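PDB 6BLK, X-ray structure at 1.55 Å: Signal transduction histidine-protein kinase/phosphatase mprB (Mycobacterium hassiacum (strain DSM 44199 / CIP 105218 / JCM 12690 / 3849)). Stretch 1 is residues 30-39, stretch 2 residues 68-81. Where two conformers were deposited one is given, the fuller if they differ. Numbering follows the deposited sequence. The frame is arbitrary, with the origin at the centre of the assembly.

Stretch 1 (30-39) EFEVTVTPWQ
Stretch 2, residues 68-81: VGVRLYQIDPGHAE

Residues 30-35 and 68-76 form neighbouring parallel strands whose axes diverge by 11° and approach to 4.6 Å. Backbone torsions are extended throughout the pairing, from -78/120 at Phe31 to -137/101 at Thr34, and from -97/136 at Gly69 to -134/117 at Leu72. The register pairs Phe31 with Val68, Glu32 with Gly69, Val33 with Val70, Thr34 with Arg71 and Val35 with Leu72, at CA-CA distances of 4.6 to 4.8 Å. As is usual for parallel strands, alternate residues of each strand supply the hydrogen bonds. Val68 N donates to Glu30 O (3.0 Å), Glu32 N to Val68 O (2.8 Å), Val70 N to Glu32 O (2.9 Å), Thr34 N to Val70 O (2.8 Å) and Leu72 N to Thr34 O (2.8 Å). The ladder ends where Thr36 N donates to Leu72 O (2.9 Å), one residue beyond the first strand. CA-H...O contacts reinforce it, the shortest from Arg71 CA to Thr34 O (3.2 Å).

Stretch 2 then folds back through a type I turn from Asp76 to His79, with Pro77 at -57/-24 and Gly78 at -123/13. Tyr73 N donates to Glu81 O (3.1 Å) and Glu81 N to Tyr73 O (2.8 Å), closing the hairpin. Asp76 (chi1 p) secures the turn: its OD1 accepts from Gly78 N (2.8 Å) and His79 ND1 (2.9 Å).

Phe31, Val33, Val35, Val68, Val70 and Leu72 share one face of the sheet. The valines and Leu72 have chi1 t, whereas Phe31 is m with chi2 -82°, which brings its CD1 to 3.7 Å from Val68 CB. Further along, Val33 CG2 lies 4.3 Å from Val70 CB, and Val35 CG1 4.2 Å from Leu72 CB. These apolar side chains suit a face on which Phe31, Val68, Val70 and Leu72 are buried.

The other face is polar. Arg71 (m, m, t, chi4 -168°) starts on this face and its guanidinium end comes nearer to stretch 1, where NH1 donates to Thr34 OG1 (2.8 Å) and NH2 forms a salt bridge with Glu32 OE1 (3.3 Å). Glu32 (m, t, chi3 -40°) and Thr34 (m) thus engage one cation, whose guanidinium has Glu32 O over one face and Thr34 OG1 at its edge. Gly69, paired with Glu32, adds no side chain here. Tyr73 points away at CB, but its OH comes within 3.1 Å of Thr34 CG2.

Beyond Pro37, Trp38 (-146/130, chi1 t, chi2 -109°) is buried and directs its indole at the hairpin; at 123 Å², it has the largest area covered by the other stretch. Ala80 CB lies over one face of the Trp38 indole, 3.5 Å from the centroid of its five-membered ring and 14° off the normal, a CH-pi contact made with a small methyl. Gln74 CD sits at the ring edge, 3.6 Å from Trp38 CZ3, while Gln74 NE2 donates to Asp76 O (2.8 Å). Trp38 CB packs 3.9 Å from Leu72 CD2, linking the indole to the apolar face. Altogether 876 Å² is buried.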

# COMPACT_ATOMS: atom_id res chain seq x y z
N GLU A 30 -3.57 4.07 14.90
CA GLU A 30 -4.81 4.75 14.55
C GLU A 30 -4.89 4.72 13.03
O GLU A 30 -4.25 5.53 12.36
CB GLU A 30 -4.84 6.17 15.10
CG GLU A 30 -5.98 7.02 14.54
CD GLU A 30 -7.35 6.37 14.67
OE1 GLU A 30 -7.59 5.68 15.69
OE2 GLU A 30 -8.19 6.55 13.75
N PHE A 31 -5.64 3.76 12.48
CA PHE A 31 -5.84 3.70 11.04
C PHE A 31 -6.89 4.73 10.63
O PHE A 31 -8.02 4.70 11.12
CB PHE A 31 -6.28 2.30 10.60
CG PHE A 31 -5.18 1.28 10.66
CD1 PHE A 31 -4.27 1.16 9.63
CD2 PHE A 31 -5.08 0.41 11.74
CE1 PHE A 31 -3.27 0.21 9.67
CE2 PHE A 31 -4.09 -0.54 11.78
CZ PHE A 31 -3.18 -0.64 10.75
N GLU A 32 -6.50 5.66 9.77
CA GLU A 32 -7.38 6.72 9.31
C GLU A 32 -7.77 6.40 7.88
O GLU A 32 -6.95 6.55 6.96
CB GLU A 32 -6.68 8.08 9.40
CG GLU A 32 -6.28 8.44 10.83
CD GLU A 32 -5.48 9.73 10.92
OE1 GLU A 32 -4.62 9.97 10.04
OE2 GLU A 32 -5.71 10.50 11.87
N VAL A 33 -9.00 5.95 7.69
CA VAL A 33 -9.43 5.32 6.45
C VAL A 33 -10.42 6.23 5.76
O VAL A 33 -11.40 6.67 6.36
CB VAL A 33 -10.02 3.92 6.70
CG1 VAL A 33 -10.33 3.22 5.40
CG2 VAL A 33 -9.07 3.10 7.49
N THR A 34 -10.12 6.57 4.51
CA THR A 34 -11.00 7.39 3.68
C THR A 34 -11.01 6.75 2.28
O THR A 34 -10.08 6.96 1.51
CB THR A 34 -10.53 8.83 3.60
OG1 THR A 34 -10.26 9.32 4.93
CG2 THR A 34 -11.58 9.70 2.96
N VAL A 35 -12.05 5.99 1.96
CA VAL A 35 -12.07 5.17 0.74
C VAL A 35 -13.30 5.54 -0.07
O VAL A 35 -14.44 5.27 0.34
CB VAL A 35 -12.02 3.67 1.07
CG1 VAL A 35 -12.13 2.80 -0.14
CG2 VAL A 35 -10.70 3.36 1.75
N THR A 36 -13.09 6.17 -1.22
CA THR A 36 -14.22 6.36 -2.11
C THR A 36 -14.54 5.04 -2.82
O THR A 36 -13.64 4.27 -3.15
CB THR A 36 -13.94 7.46 -3.13
OG1 THR A 36 -15.19 8.02 -3.59
CG2 THR A 36 -13.18 6.93 -4.33
N PRO A 37 -15.83 4.74 -3.03
CA PRO A 37 -16.20 3.50 -3.72
C PRO A 37 -15.59 3.42 -5.12
O PRO A 37 -15.84 4.29 -5.98
CB PRO A 37 -17.73 3.56 -3.79
CG PRO A 37 -18.10 4.42 -2.59
CD PRO A 37 -17.01 5.44 -2.49
N TRP A 38 -14.87 2.33 -5.35
CA TRP A 38 -14.10 2.12 -6.59
C TRP A 38 -14.09 0.65 -6.97
O TRP A 38 -13.70 -0.21 -6.18
CB TRP A 38 -12.67 2.63 -6.43
CG TRP A 38 -11.94 2.80 -7.69
CD1 TRP A 38 -10.89 2.05 -8.19
CD2 TRP A 38 -12.18 3.83 -8.64
NE1 TRP A 38 -10.51 2.55 -9.42
CE2 TRP A 38 -11.29 3.64 -9.71
CE3 TRP A 38 -13.09 4.89 -8.69
CZ2 TRP A 38 -11.26 4.48 -10.81
CZ3 TRP A 38 -13.08 5.72 -9.77
CH2 TRP A 38 -12.16 5.51 -10.83
N GLN A 39 -14.42 0.36 -8.22
CA GLN A 39 -14.45 -1.01 -8.73
C GLN A 39 -13.32 -1.18 -9.73
O GLN A 39 -13.15 -0.36 -10.63
CB GLN A 39 -15.79 -1.33 -9.40
CG GLN A 39 -15.83 -2.72 -10.02
CD GLN A 39 -17.01 -2.93 -10.94
OE1 GLN A 39 -16.96 -2.63 -12.13
NE2 GLN A 39 -18.09 -3.45 -10.39
N VAL A 68 -1.74 5.55 10.66
CA VAL A 68 -1.56 5.06 9.30
C VAL A 68 -2.76 5.55 8.49
O VAL A 68 -3.91 5.31 8.86
CB VAL A 68 -1.43 3.53 9.27
CG1 VAL A 68 -1.56 2.98 7.82
CG2 VAL A 68 -0.11 3.07 9.93
N GLY A 69 -2.48 6.26 7.40
CA GLY A 69 -3.52 6.80 6.55
C GLY A 69 -3.73 5.86 5.38
O GLY A 69 -2.78 5.35 4.81
N VAL A 70 -5.00 5.62 5.07
CA VAL A 70 -5.40 4.73 3.99
C VAL A 70 -6.45 5.50 3.20
O VAL A 70 -7.60 5.61 3.63
CB VAL A 70 -5.98 3.40 4.50
CG1 VAL A 70 -6.31 2.51 3.34
CG2 VAL A 70 -5.03 2.73 5.50
N ARG A 71 -6.05 6.05 2.07
CA ARG A 71 -6.90 6.99 1.35
C ARG A 71 -7.02 6.54 -0.09
O ARG A 71 -6.03 6.19 -0.72
CB ARG A 71 -6.35 8.43 1.39
CG ARG A 71 -5.71 8.88 2.71
CD ARG A 71 -6.67 9.38 3.75
NE ARG A 71 -5.96 9.88 4.92
CZ ARG A 71 -6.55 10.16 6.08
NH1 ARG A 71 -7.86 9.99 6.22
NH2 ARG A 71 -5.83 10.62 7.09
N LEU A 72 -8.24 6.52 -0.59
CA LEU A 72 -8.47 6.16 -1.98
C LEU A 72 -9.42 7.20 -2.55
O LEU A 72 -10.55 7.34 -2.08
CB LEU A 72 -9.02 4.73 -2.12
CG LEU A 72 -9.11 4.16 -3.53
CD1 LEU A 72 -9.24 2.64 -3.45
CD2 LEU A 72 -10.30 4.73 -4.22
N TYR A 73 -8.94 7.93 -3.55
CA TYR A 73 -9.72 8.97 -4.19
C TYR A 73 -9.63 8.79 -5.69
O TYR A 73 -8.58 8.43 -6.21
CB TYR A 73 -9.20 10.35 -3.83
CG TYR A 73 -9.54 10.81 -2.45
CD1 TYR A 73 -10.82 11.26 -2.14
CD2 TYR A 73 -8.58 10.83 -1.45
CE1 TYR A 73 -11.13 11.71 -0.86
CE2 TYR A 73 -8.88 11.26 -0.20
CZ TYR A 73 -10.14 11.69 0.10
OH TYR A 73 -10.38 12.13 1.40
N GLN A 74 -10.73 9.10 -6.38
CA GLN A 74 -10.71 9.17 -7.84
C GLN A 74 -9.89 10.37 -8.30
O GLN A 74 -10.00 11.45 -7.75
CB GLN A 74 -12.14 9.31 -8.36
CG GLN A 74 -12.25 9.32 -9.89
CD GLN A 74 -13.66 9.19 -10.40
OE1 GLN A 74 -14.62 9.23 -9.64
NE2 GLN A 74 -13.80 9.03 -11.72
N ILE A 75 -9.04 10.18 -9.31
CA ILE A 75 -8.19 11.25 -9.82
C ILE A 75 -8.48 11.62 -11.27
O ILE A 75 -8.04 12.69 -11.71
CB ILE A 75 -6.69 10.92 -9.64
CG1 ILE A 75 -6.31 9.65 -10.43
CG2 ILE A 75 -6.35 10.78 -8.18
CD1 ILE A 75 -4.80 9.36 -10.50
N ASP A 76 -9.22 10.80 -12.04
CA ASP A 76 -9.75 11.11 -13.38
C ASP A 76 -10.91 10.16 -13.69
O ASP A 76 -11.25 9.29 -12.87
CB ASP A 76 -8.62 11.07 -14.43
CG ASP A 76 -8.02 9.70 -14.62
OD1 ASP A 76 -8.75 8.76 -14.93
OD2 ASP A 76 -6.78 9.57 -14.48
N PRO A 77 -11.60 10.30 -14.85
CA PRO A 77 -12.77 9.46 -15.10
C PRO A 77 -12.50 7.96 -15.04
O PRO A 77 -13.43 7.19 -14.77
CB PRO A 77 -13.22 9.90 -16.50
CG PRO A 77 -12.72 11.30 -16.60
CD PRO A 77 -11.40 11.30 -15.90
N GLY A 78 -11.26 7.52 -15.25
CA GLY A 78 -11.00 6.10 -15.22
C GLY A 78 -9.95 5.62 -14.23
O GLY A 78 -9.57 4.45 -14.28
N HIS A 79 -9.53 6.46 -13.29
CA HIS A 79 -8.50 6.04 -12.36
C HIS A 79 -8.72 6.58 -10.96
O HIS A 79 -9.20 7.70 -10.78
CB HIS A 79 -7.11 6.47 -12.82
CG HIS A 79 -6.70 5.91 -14.14
ND1 HIS A 79 -7.12 6.44 -15.34
CD2 HIS A 79 -5.91 4.85 -14.45
CE1 HIS A 79 -6.62 5.73 -16.33
NE2 HIS A 79 -5.88 4.76 -15.82
N ALA A 80 -8.24 5.82 -9.97
CA ALA A 80 -8.22 6.25 -8.59
C ALA A 80 -6.84 5.95 -8.03
O ALA A 80 -6.08 5.17 -8.59
CB ALA A 80 -9.28 5.55 -7.74
N GLU A 81 -6.53 6.64 -6.96
CA GLU A 81 -5.23 6.52 -6.33
C GLU A 81 -5.43 6.10 -4.89
O GLU A 81 -6.15 6.76 -4.15
CB GLU A 81 -4.48 7.86 -6.41
CG GLU A 81 -3.07 7.79 -5.94
CD GLU A 81 -2.44 9.17 -5.75
OE1 GLU A 81 -3.19 10.14 -5.52
OE2 GLU A 81 -1.19 9.28 -5.79